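Local coordinates for protein diol-dehydratase (Roseburia inulinivorans, PDB 5I2A) that probably dehydrates 1,2-propanediol without vitamin B12, as a lyase of the glycyl radical enzyme family, at residues 269-283 with 319-331. Residues are numbered along the deposited sequence; the frame is centred on the assembly and turned at random.
Sequences FWFIQQVLQIESSGH and IWVKLNDLNKCRD. With EDO (1,2-ethanediol), chain C.
Trp270 packs on Lys322 of a neighbouring helix and on Leu326 of the loop that follows it, within the pyruvate formate lyase-like fold. Segments 269-279 and 319-323, parts of helices 262-279 and 309-323, run 5° apart, with axes 11.3 Å from each other at the closest.

The apolar part centres on the indole. Lys322 CB makes a CH-pi contact over one face of the six-membered ring, 3.7 Å from its centroid. Gln274 CB lies over the opposite face. Leu323 CD2 meets the ring edge in plane, and Leu326 CD1 reaches Trp270 CH2 at 3.6 Å. Phe269 CE2 adds a contact to Ile319 CG2.

The polar part lies mostly beyond the helices. The Lys322 chain bends at CG and CD, and its NZ forms salt bridges to Asp325 and Glu72. Lys328 is fully extended, with CG anti to its backbone N (chi1 175°), and carries its ammonium to two acceptors. NZ donates to Ser281 O at 2.8 Å and to His283 ND1 at 3.0 Å, the latter well out of the imidazole plane. A 1,2-ethanediol, probably from the crystallisation liquor, also bonds His166, Ser284, Glu440 and Asp452, so His283 helps line a diol-binding pocket. The ring's other nitrogen, His283 NE2, donates to the diol O2 at 2.8 Å, near the ring plane.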
ATOM      1  N   PHE A 269      31.258  10.568   6.860  1.00 16.10           N
ATOM      2  CA  PHE A 269      30.732  10.965   5.576  1.00 15.81           C
ATOM      3  C   PHE A 269      30.787   9.822   4.571  1.00 16.65           C
ATOM      4  O   PHE A 269      29.778   9.520   3.926  1.00 17.86           O
ATOM      5  CB  PHE A 269      31.489  12.158   5.009  1.00 14.63           C
ATOM      6  CG  PHE A 269      31.304  12.322   3.539  1.00 16.83           C
ATOM      7  CD1 PHE A 269      30.171  12.939   3.041  1.00 13.50           C
ATOM      8  CD2 PHE A 269      32.233  11.820   2.648  1.00 14.26           C
ATOM      9  CE1 PHE A 269      29.979  13.075   1.692  1.00 13.66           C
ATOM     10  CE2 PHE A 269      32.044  11.956   1.292  1.00 16.64           C
ATOM     11  CZ  PHE A 269      30.912  12.588   0.815  1.00 17.48           C
ATOM     12  N   TRP A 270      31.948   9.187   4.431  1.00 13.23           N
ATOM     13  CA  TRP A 270      32.087   8.186   3.381  1.00 16.35           C
ATOM     14  C   TRP A 270      31.160   6.985   3.622  1.00 16.48           C
ATOM     15  O   TRP A 270      30.557   6.494   2.692  1.00 15.20           O
ATOM     16  CB  TRP A 270      33.528   7.678   3.214  1.00 13.34           C
ATOM     17  CG  TRP A 270      33.559   6.583   2.178  1.00 14.32           C
ATOM     18  CD1 TRP A 270      33.801   5.263   2.383  1.00 14.11           C
ATOM     19  CD2 TRP A 270      33.234   6.721   0.784  1.00 14.44           C
ATOM     20  NE1 TRP A 270      33.689   4.571   1.195  1.00 15.17           N
ATOM     21  CE2 TRP A 270      33.333   5.446   0.204  1.00 14.54           C
ATOM     22  CE3 TRP A 270      32.881   7.809  -0.028  1.00 16.07           C
ATOM     23  CZ2 TRP A 270      33.081   5.221  -1.149  1.00 10.34           C
ATOM     24  CZ3 TRP A 270      32.644   7.589  -1.372  1.00 12.79           C
ATOM     25  CH2 TRP A 270      32.748   6.305  -1.921  1.00 14.15           C
ATOM     26  N   PHE A 271      31.060   6.513   4.857  1.00 16.81           N
ATOM     27  CA  PHE A 271      30.157   5.395   5.156  1.00 15.52           C
ATOM     28  C   PHE A 271      28.710   5.731   4.752  1.00 11.77           C
ATOM     29  O   PHE A 271      28.014   4.899   4.191  1.00 13.45           O
ATOM     30  CB  PHE A 271      30.236   5.019   6.642  1.00 13.25           C
ATOM     31  CG  PHE A 271      31.353   4.040   6.969  1.00 17.73           C
ATOM     32  CD1 PHE A 271      31.651   2.988   6.115  1.00 15.17           C
ATOM     33  CD2 PHE A 271      32.106   4.185   8.124  1.00 14.99           C
ATOM     34  CE1 PHE A 271      32.670   2.088   6.415  1.00 17.79           C
ATOM     35  CE2 PHE A 271      33.129   3.289   8.433  1.00 16.38           C
ATOM     36  CZ  PHE A 271      33.414   2.245   7.586  1.00 17.52           C
ATOM     37  N   ILE A 272      28.275   6.958   5.009  1.00 13.14           N
ATOM     38  CA  ILE A 272      26.925   7.350   4.630  1.00 15.36           C
ATOM     39  C   ILE A 272      26.801   7.371   3.102  1.00 16.00           C
ATOM     40  O   ILE A 272      25.863   6.793   2.553  1.00 14.13           O
ATOM     41  CB  ILE A 272      26.529   8.716   5.217  1.00 13.32           C
ATOM     42  CG1 ILE A 272      26.543   8.660   6.746  1.00 13.92           C
ATOM     43  CG2 ILE A 272      25.158   9.114   4.720  1.00 13.67           C
ATOM     44  CD1 ILE A 272      25.667   7.525   7.342  1.00 13.79           C
ATOM     45  N   GLN A 273      27.765   8.002   2.430  1.00 16.39           N
ATOM     46  CA  GLN A 273      27.799   8.049   0.965  1.00 16.15           C
ATOM     47  C   GLN A 273      27.733   6.652   0.360  1.00 14.84           C
ATOM     48  O   GLN A 273      27.047   6.427  -0.635  1.00 14.00           O
ATOM     49  CB  GLN A 273      29.065   8.750   0.465  1.00 14.61           C
ATOM     50  CG  GLN A 273      29.113   8.963  -1.050  1.00 15.21           C
ATOM     51  CD  GLN A 273      28.122  10.028  -1.534  1.00 15.86           C
ATOM     52  OE1 GLN A 273      27.565  10.788  -0.738  1.00 13.77           O
ATOM     53  NE2 GLN A 273      27.910  10.085  -2.849  1.00 11.10           N
ATOM     54  N   GLN A 274      28.467   5.725   0.960  1.00 13.40           N
ATOM     55  CA  GLN A 274      28.540   4.370   0.453  1.00 14.95           C
ATOM     56  C   GLN A 274      27.260   3.564   0.710  1.00 17.03           C
ATOM     57  O   GLN A 274      26.698   2.989  -0.221  1.00 14.22           O
ATOM     58  CB  GLN A 274      29.737   3.631   1.062  1.00 13.22           C
ATOM     59  CG  GLN A 274      29.929   2.236   0.471  1.00 14.92           C
ATOM     60  CD  GLN A 274      30.785   1.326   1.353  1.00 15.42           C
ATOM     61  OE1 GLN A 274      31.218   1.719   2.434  1.00 15.37           O
ATOM     62  NE2 GLN A 274      31.028   0.112   0.886  1.00 12.07           N
ATOM     63  N   VAL A 275      26.795   3.520   1.959  1.00 13.44           N
ATOM     64  CA  VAL A 275      25.714   2.585   2.272  1.00 15.29           C
ATOM     65  C   VAL A 275      24.381   3.016   1.655  1.00 15.34           C
ATOM     66  O   VAL A 275      23.546   2.171   1.370  1.00 14.87           O
ATOM     67  CB  VAL A 275      25.518   2.377   3.796  1.00 15.67           C
ATOM     68  CG1 VAL A 275      26.775   1.775   4.417  1.00 15.38           C
ATOM     69  CG2 VAL A 275      25.083   3.678   4.491  1.00 14.08           C
ATOM     70  N   LEU A 276      24.195   4.318   1.431  1.00 13.87           N
ATOM     71  CA  LEU A 276      23.017   4.802   0.719  1.00 15.01           C
ATOM     72  C   LEU A 276      22.908   4.096  -0.628  1.00 12.65           C
ATOM     73  O   LEU A 276      21.812   3.806  -1.087  1.00 11.20           O
ATOM     74  CB  LEU A 276      23.062   6.321   0.525  1.00 10.44           C
ATOM     75  CG  LEU A 276      22.746   7.166   1.765  1.00 13.10           C
ATOM     76  CD1 LEU A 276      23.060   8.620   1.492  1.00 12.69           C
ATOM     77  CD2 LEU A 276      21.279   7.002   2.200  1.00 12.73           C
ATOM     78  N   GLN A 277      24.055   3.800  -1.235  1.00 13.34           N
ATOM     79  CA  GLN A 277      24.090   3.211  -2.573  1.00 13.17           C
ATOM     80  C   GLN A 277      24.177   1.681  -2.543  1.00 14.98           C
ATOM     81  O   GLN A 277      24.168   1.020  -3.581  1.00 14.20           O
ATOM     82  CB  GLN A 277      25.242   3.833  -3.374  1.00 11.33           C
ATOM     83  CG  GLN A 277      24.982   5.343  -3.551  1.00 10.25           C
ATOM     84  CD  GLN A 277      26.039   6.064  -4.321  1.00 13.68           C
ATOM     85  OE1 GLN A 277      26.021   6.079  -5.546  1.00 15.26           O
ATOM     86  NE2 GLN A 277      26.962   6.701  -3.606  1.00 13.87           N
ATOM     87  N   ILE A 278      24.236   1.138  -1.337  1.00 14.45           N
ATOM     88  CA  ILE A 278      23.973  -0.272  -1.105  1.00 13.29           C
ATOM     89  C   ILE A 278      22.465  -0.464  -0.858  1.00 11.47           C
ATOM     90  O   ILE A 278      21.862  -1.382  -1.390  1.00 13.22           O
ATOM     91  CB  ILE A 278      24.791  -0.803   0.095  1.00 13.19           C
ATOM     92  CG1 ILE A 278      26.287  -0.832  -0.247  1.00 15.59           C
ATOM     93  CG2 ILE A 278      24.317  -2.189   0.526  1.00 13.29           C
ATOM     94  CD1 ILE A 278      27.162  -1.246   0.938  1.00 16.66           C
ATOM     95  N   GLU A 279      21.871   0.424  -0.066  1.00 11.51           N
ATOM     96  CA  GLU A 279      20.443   0.355   0.237  1.00 12.78           C
ATOM     97  C   GLU A 279      19.619   0.418  -1.038  1.00 13.22           C
ATOM     98  O   GLU A 279      18.670  -0.330  -1.199  1.00 13.41           O
ATOM     99  CB  GLU A 279      19.998   1.485   1.187  1.00 12.49           C
ATOM    100  CG  GLU A 279      18.534   1.306   1.623  1.00 15.09           C
ATOM    101  CD  GLU A 279      17.984   2.444   2.481  1.00 15.94           C
ATOM    102  OE1 GLU A 279      18.401   3.609   2.290  1.00 14.34           O
ATOM    103  OE2 GLU A 279      17.137   2.142   3.356  1.00 14.30           O
ATOM    104  N   SER A 280      20.009   1.312  -1.944  1.00 13.62           N
ATOM    105  CA  SER A 280      19.347   1.458  -3.233  1.00 13.75           C
ATOM    106  C   SER A 280      20.355   1.785  -4.331  1.00 13.43           C
ATOM    107  O   SER A 280      21.382   2.394  -4.063  1.00 13.32           O
ATOM    108  CB  SER A 280      18.279   2.556  -3.165  1.00 12.45           C
ATOM    109  OG  SER A 280      17.770   2.826  -4.449  1.00 11.99           O
ATOM    110  N   SER A 281      20.043   1.406  -5.563  1.00 13.07           N
ATOM    111  CA  SER A 281      20.901   1.716  -6.715  1.00 11.57           C
ATOM    112  C   SER A 281      20.635   3.088  -7.337  1.00 10.52           C
ATOM    113  O   SER A 281      21.207   3.410  -8.375  1.00 14.92           O
ATOM    114  CB  SER A 281      20.743   0.642  -7.798  1.00 13.24           C
ATOM    115  OG  SER A 281      19.376   0.414  -8.075  1.00 13.57           O
ATOM    116  N   GLY A 282      19.763   3.882  -6.725  1.00 11.47           N
ATOM    117  CA  GLY A 282      19.562   5.249  -7.183  1.00  9.93           C
ATOM    118  C   GLY A 282      20.908   5.971  -7.238  1.00 12.43           C
ATOM    119  O   GLY A 282      21.705   5.863  -6.307  1.00 12.70           O
ATOM    120  N   HIS A 283      21.208   6.646  -8.342  1.00 11.39           N
ATOM    121  CA  HIS A 283      22.442   7.424  -8.375  1.00 12.09           C
ATOM    122  C   HIS A 283      22.136   8.904  -8.090  1.00 12.30           C
ATOM    123  O   HIS A 283      21.081   9.226  -7.538  1.00 11.30           O
ATOM    124  CB  HIS A 283      23.205   7.217  -9.701  1.00 11.05           C
ATOM    125  CG  HIS A 283      22.461   7.654 -10.929  1.00 13.66           C
ATOM    126  ND1 HIS A 283      22.112   6.778 -11.941  1.00 11.44           N
ATOM    127  CD2 HIS A 283      22.046   8.877 -11.332  1.00  8.68           C
ATOM    128  CE1 HIS A 283      21.502   7.446 -12.903  1.00 10.84           C
ATOM    129  NE2 HIS A 283      21.446   8.720 -12.558  1.00 12.28           N
ATOM    130  N   ILE A 319      39.062  10.568  -0.277  1.00 16.47           N
ATOM    131  CA  ILE A 319      37.617  10.533  -0.498  1.00 17.63           C
ATOM    132  C   ILE A 319      37.290  10.689  -1.986  1.00 16.01           C
ATOM    133  O   ILE A 319      36.435   9.982  -2.502  1.00 14.74           O
ATOM    134  CB  ILE A 319      36.895  11.610   0.321  1.00 15.03           C
ATOM    135  CG1 ILE A 319      36.965  11.255   1.803  1.00 14.49           C
ATOM    136  CG2 ILE A 319      35.420  11.775  -0.125  1.00 12.96           C
ATOM    137  CD1 ILE A 319      36.457  12.339   2.695  1.00 17.21           C
ATOM    138  N   TRP A 320      38.004  11.584  -2.669  1.00 13.93           N
ATOM    139  CA  TRP A 320      37.827  11.759  -4.103  1.00 13.96           C
ATOM    140  C   TRP A 320      38.097  10.436  -4.814  1.00 16.26           C
ATOM    141  O   TRP A 320      37.344  10.043  -5.708  1.00 15.08           O
ATOM    142  CB  TRP A 320      38.737  12.860  -4.623  1.00 12.62           C
ATOM    143  CG  TRP A 320      38.136  14.255  -4.750  1.00 14.61           C
ATOM    144  CD1 TRP A 320      38.259  15.106  -5.821  1.00 13.61           C
ATOM    145  CD2 TRP A 320      37.310  14.944  -3.792  1.00 14.48           C
ATOM    146  NE1 TRP A 320      37.597  16.281  -5.571  1.00 12.70           N
ATOM    147  CE2 TRP A 320      37.006  16.211  -4.339  1.00 10.29           C
ATOM    148  CE3 TRP A 320      36.812  14.622  -2.525  1.00 16.27           C
ATOM    149  CZ2 TRP A 320      36.232  17.151  -3.662  1.00 12.37           C
ATOM    150  CZ3 TRP A 320      36.041  15.562  -1.857  1.00 12.34           C
ATOM    151  CH2 TRP A 320      35.759  16.806  -2.428  1.00 10.62           C
ATOM    152  N   VAL A 321      39.144   9.725  -4.400  1.00 14.06           N
ATOM    153  CA  VAL A 321      39.416   8.427  -5.021  1.00 15.42           C
ATOM    154  C   VAL A 321      38.272   7.442  -4.749  1.00 15.39           C
ATOM    155  O   VAL A 321      37.775   6.788  -5.664  1.00 15.51           O
ATOM    156  CB  VAL A 321      40.756   7.816  -4.537  1.00 16.51           C
ATOM    157  CG1 VAL A 321      40.914   6.397  -5.056  1.00 13.90           C
ATOM    158  CG2 VAL A 321      41.924   8.683  -5.008  1.00 16.19           C
ATOM    159  N   LYS A 322      37.847   7.368  -3.496  1.00 15.40           N
ATOM    160  CA  LYS A 322      36.766   6.472  -3.119  1.00 14.58           C
ATOM    161  C   LYS A 322      35.482   6.736  -3.912  1.00 13.68           C
ATOM    162  O   LYS A 322      34.811   5.801  -4.320  1.00 13.72           O
ATOM    163  CB  LYS A 322      36.499   6.570  -1.612  1.00 15.66           C
ATOM    164  CG  LYS A 322      37.545   5.842  -0.750  1.00 17.50           C
ATOM    165  CD  LYS A 322      37.108   4.410  -0.372  1.00 17.13           C
ATOM    166  CE  LYS A 322      37.028   3.486  -1.578  1.00 16.04           C
ATOM    167  NZ  LYS A 322      36.864   2.048  -1.237  1.00 17.12           N
ATOM    168  N   LEU A 323      35.162   8.005  -4.148  1.00 15.11           N
ATOM    169  CA  LEU A 323      33.980   8.361  -4.926  1.00 12.46           C
ATOM    170  C   LEU A 323      34.003   7.745  -6.329  1.00 14.26           C
ATOM    171  O   LEU A 323      32.952   7.540  -6.918  1.00 13.31           O
ATOM    172  CB  LEU A 323      33.836   9.881  -5.017  1.00 13.16           C
ATOM    173  CG  LEU A 323      33.298  10.547  -3.740  1.00 13.58           C
ATOM    174  CD1 LEU A 323      33.642  12.041  -3.697  1.00 12.25           C
ATOM    175  CD2 LEU A 323      31.780  10.358  -3.637  1.00 12.85           C
ATOM    176  N   ASN A 324      35.192   7.448  -6.858  1.00 11.85           N
ATOM    177  CA  ASN A 324      35.310   6.747  -8.134  1.00 11.92           C
ATOM    178  C   ASN A 324      35.340   5.227  -8.013  1.00 15.85           C
ATOM    179  O   ASN A 324      35.304   4.522  -9.022  1.00 15.26           O
ATOM    180  CB  ASN A 324      36.558   7.216  -8.885  1.00 13.74           C
ATOM    181  CG  ASN A 324      36.458   8.652  -9.306  1.00 12.70           C
ATOM    182  OD1 ASN A 324      35.987   8.954 -10.398  1.00 13.06           O
ATOM    183  ND2 ASN A 324      36.874   9.554  -8.425  1.00 11.81           N
ATOM    184  N   ASP A 325      35.396   4.716  -6.790  1.00 15.03           N
ATOM    185  CA  ASP A 325      35.394   3.261  -6.591  1.00 15.55           C
ATOM    186  C   ASP A 325      33.988   2.668  -6.778  1.00 17.98           C
ATOM    187  O   ASP A 325      33.834   1.515  -7.175  1.00 14.27           O
ATOM    188  CB  ASP A 325      35.926   2.912  -5.198  1.00 12.67           C
ATOM    189  CG  ASP A 325      36.293   1.436  -5.053  1.00 17.20           C
ATOM    190  OD1 ASP A 325      36.508   0.748  -6.070  1.00 16.92           O
ATOM    191  OD2 ASP A 325      36.373   0.975  -3.903  1.00 17.71           O
ATOM    192  N   LEU A 326      32.964   3.461  -6.487  1.00 15.48           N
ATOM    193  CA  LEU A 326      31.581   2.996  -6.629  1.00 14.32           C
ATOM    194  C   LEU A 326      31.165   3.026  -8.101  1.00 13.45           C
ATOM    195  O   LEU A 326      31.663   3.849  -8.879  1.00 15.16           O
ATOM    196  CB  LEU A 326      30.643   3.850  -5.764  1.00 12.57           C
ATOM    197  CG  LEU A 326      30.958   3.870  -4.262  1.00 12.83           C
ATOM    198  CD1 LEU A 326      29.960   4.733  -3.512  1.00 12.19           C
ATOM    199  CD2 LEU A 326      30.988   2.452  -3.696  1.00 13.64           C
ATOM    200  N   ASN A 327      30.294   2.104  -8.501  1.00 12.73           N
ATOM    201  CA  ASN A 327      29.874   2.003  -9.897  1.00 11.74           C
ATOM    202  C   ASN A 327      28.469   1.390  -9.979  1.00 14.03           C
ATOM    203  O   ASN A 327      27.891   0.997  -8.965  1.00 13.15           O
ATOM    204  CB  ASN A 327      30.897   1.169 -10.706  1.00 11.22           C
ATOM    205  CG  ASN A 327      30.907   1.493 -12.217  1.00 11.18           C
ATOM    206  OD1 ASN A 327      29.994   2.120 -12.760  1.00 12.53           O
ATOM    207  ND2 ASN A 327      31.958   1.035 -12.899  1.00 14.99           N
ATOM    208  N   LYS A 328      27.933   1.306 -11.188  1.00 11.72           N
ATOM    209  CA  LYS A 328      26.579   0.843 -11.412  1.00 11.12           C
ATOM    210  C   LYS A 328      26.436   0.329 -12.836  1.00 11.41           C
ATOM    211  O   LYS A 328      26.776   1.026 -13.784  1.00 13.31           O
ATOM    212  CB  LYS A 328      25.581   1.987 -11.157  1.00 11.16           C
ATOM    213  CG  LYS A 328      24.112   1.692 -11.468  1.00 13.12           C
ATOM    214  CD  LYS A 328      23.269   2.962 -11.137  1.00 14.51           C
ATOM    215  CE  LYS A 328      21.772   2.851 -11.499  1.00 13.83           C
ATOM    216  NZ  LYS A 328      21.035   4.111 -11.054  1.00 12.95           N
ATOM    217  N   CYS A 329      25.906  -0.875 -13.001  1.00 12.59           N
ATOM    218  CA  CYS A 329      25.713  -1.381 -14.357  1.00 12.11           C
ATOM    219  C   CYS A 329      24.278  -1.160 -14.807  1.00 13.10           C
ATOM    220  O   CYS A 329      23.346  -1.574 -14.134  1.00 16.72           O
ATOM    221  CB  CYS A 329      26.079  -2.873 -14.454  1.00 12.69           C
ATOM    222  SG  CYS A 329      25.818  -3.559 -16.114  1.00 16.16           S
ATOM    223  N   ARG A 330      24.116  -0.490 -15.940  1.00 15.85           N
ATOM    224  CA  ARG A 330      22.804  -0.228 -16.523  1.00 16.90           C
ATOM    225  C   ARG A 330      22.672  -1.040 -17.802  1.00 13.06           C
ATOM    226  O   ARG A 330      23.679  -1.342 -18.426  1.00 13.63           O
ATOM    227  CB  ARG A 330      22.616   1.269 -16.825  1.00 13.85           C
ATOM    228  CG  ARG A 330      22.898   2.196 -15.637  1.00 14.60           C
ATOM    229  CD  ARG A 330      22.820   3.685 -16.013  1.00 13.00           C
ATOM    230  NE  ARG A 330      23.119   4.526 -14.854  1.00 12.20           N
ATOM    231  CZ  ARG A 330      24.351   4.831 -14.449  1.00 15.54           C
ATOM    232  NH1 ARG A 330      25.413   4.367 -15.115  1.00 14.62           N
ATOM    233  NH2 ARG A 330      24.528   5.583 -13.370  1.00 13.69           N
ATOM    234  N   ASP A 331      21.443  -1.362 -18.207  1.00 16.17           N
ATOM    235  CA  ASP A 331      21.221  -2.084 -19.470  1.00 15.84           C
ATOM    236  C   ASP A 331      21.789  -1.269 -20.621  1.00 17.10           C
ATOM    237  O   ASP A 331      21.847  -0.049 -20.538  1.00 18.58           O
ATOM    238  CB  ASP A 331      19.735  -2.371 -19.715  1.00 12.75           C
ATOM    239  CG  ASP A 331      18.934  -1.108 -20.003  1.00 16.17           C
ATOM    240  OD1 ASP A 331      18.811  -0.734 -21.182  1.00 17.36           O
ATOM    241  OD2 ASP A 331      18.435  -0.487 -19.050  1.00 13.92           O
TER
HETATM  242  C1  EDO C 901      21.277  13.594 -13.339  1.00 11.44           C
HETATM  243  O1  EDO C 901      20.977  13.748 -11.954  1.00 14.88           O
HETATM  244  C2  EDO C 901      21.645  12.124 -13.570  1.00 13.72           C
HETATM  245  O2  EDO C 901      20.507  11.252 -13.408  1.00 13.40           O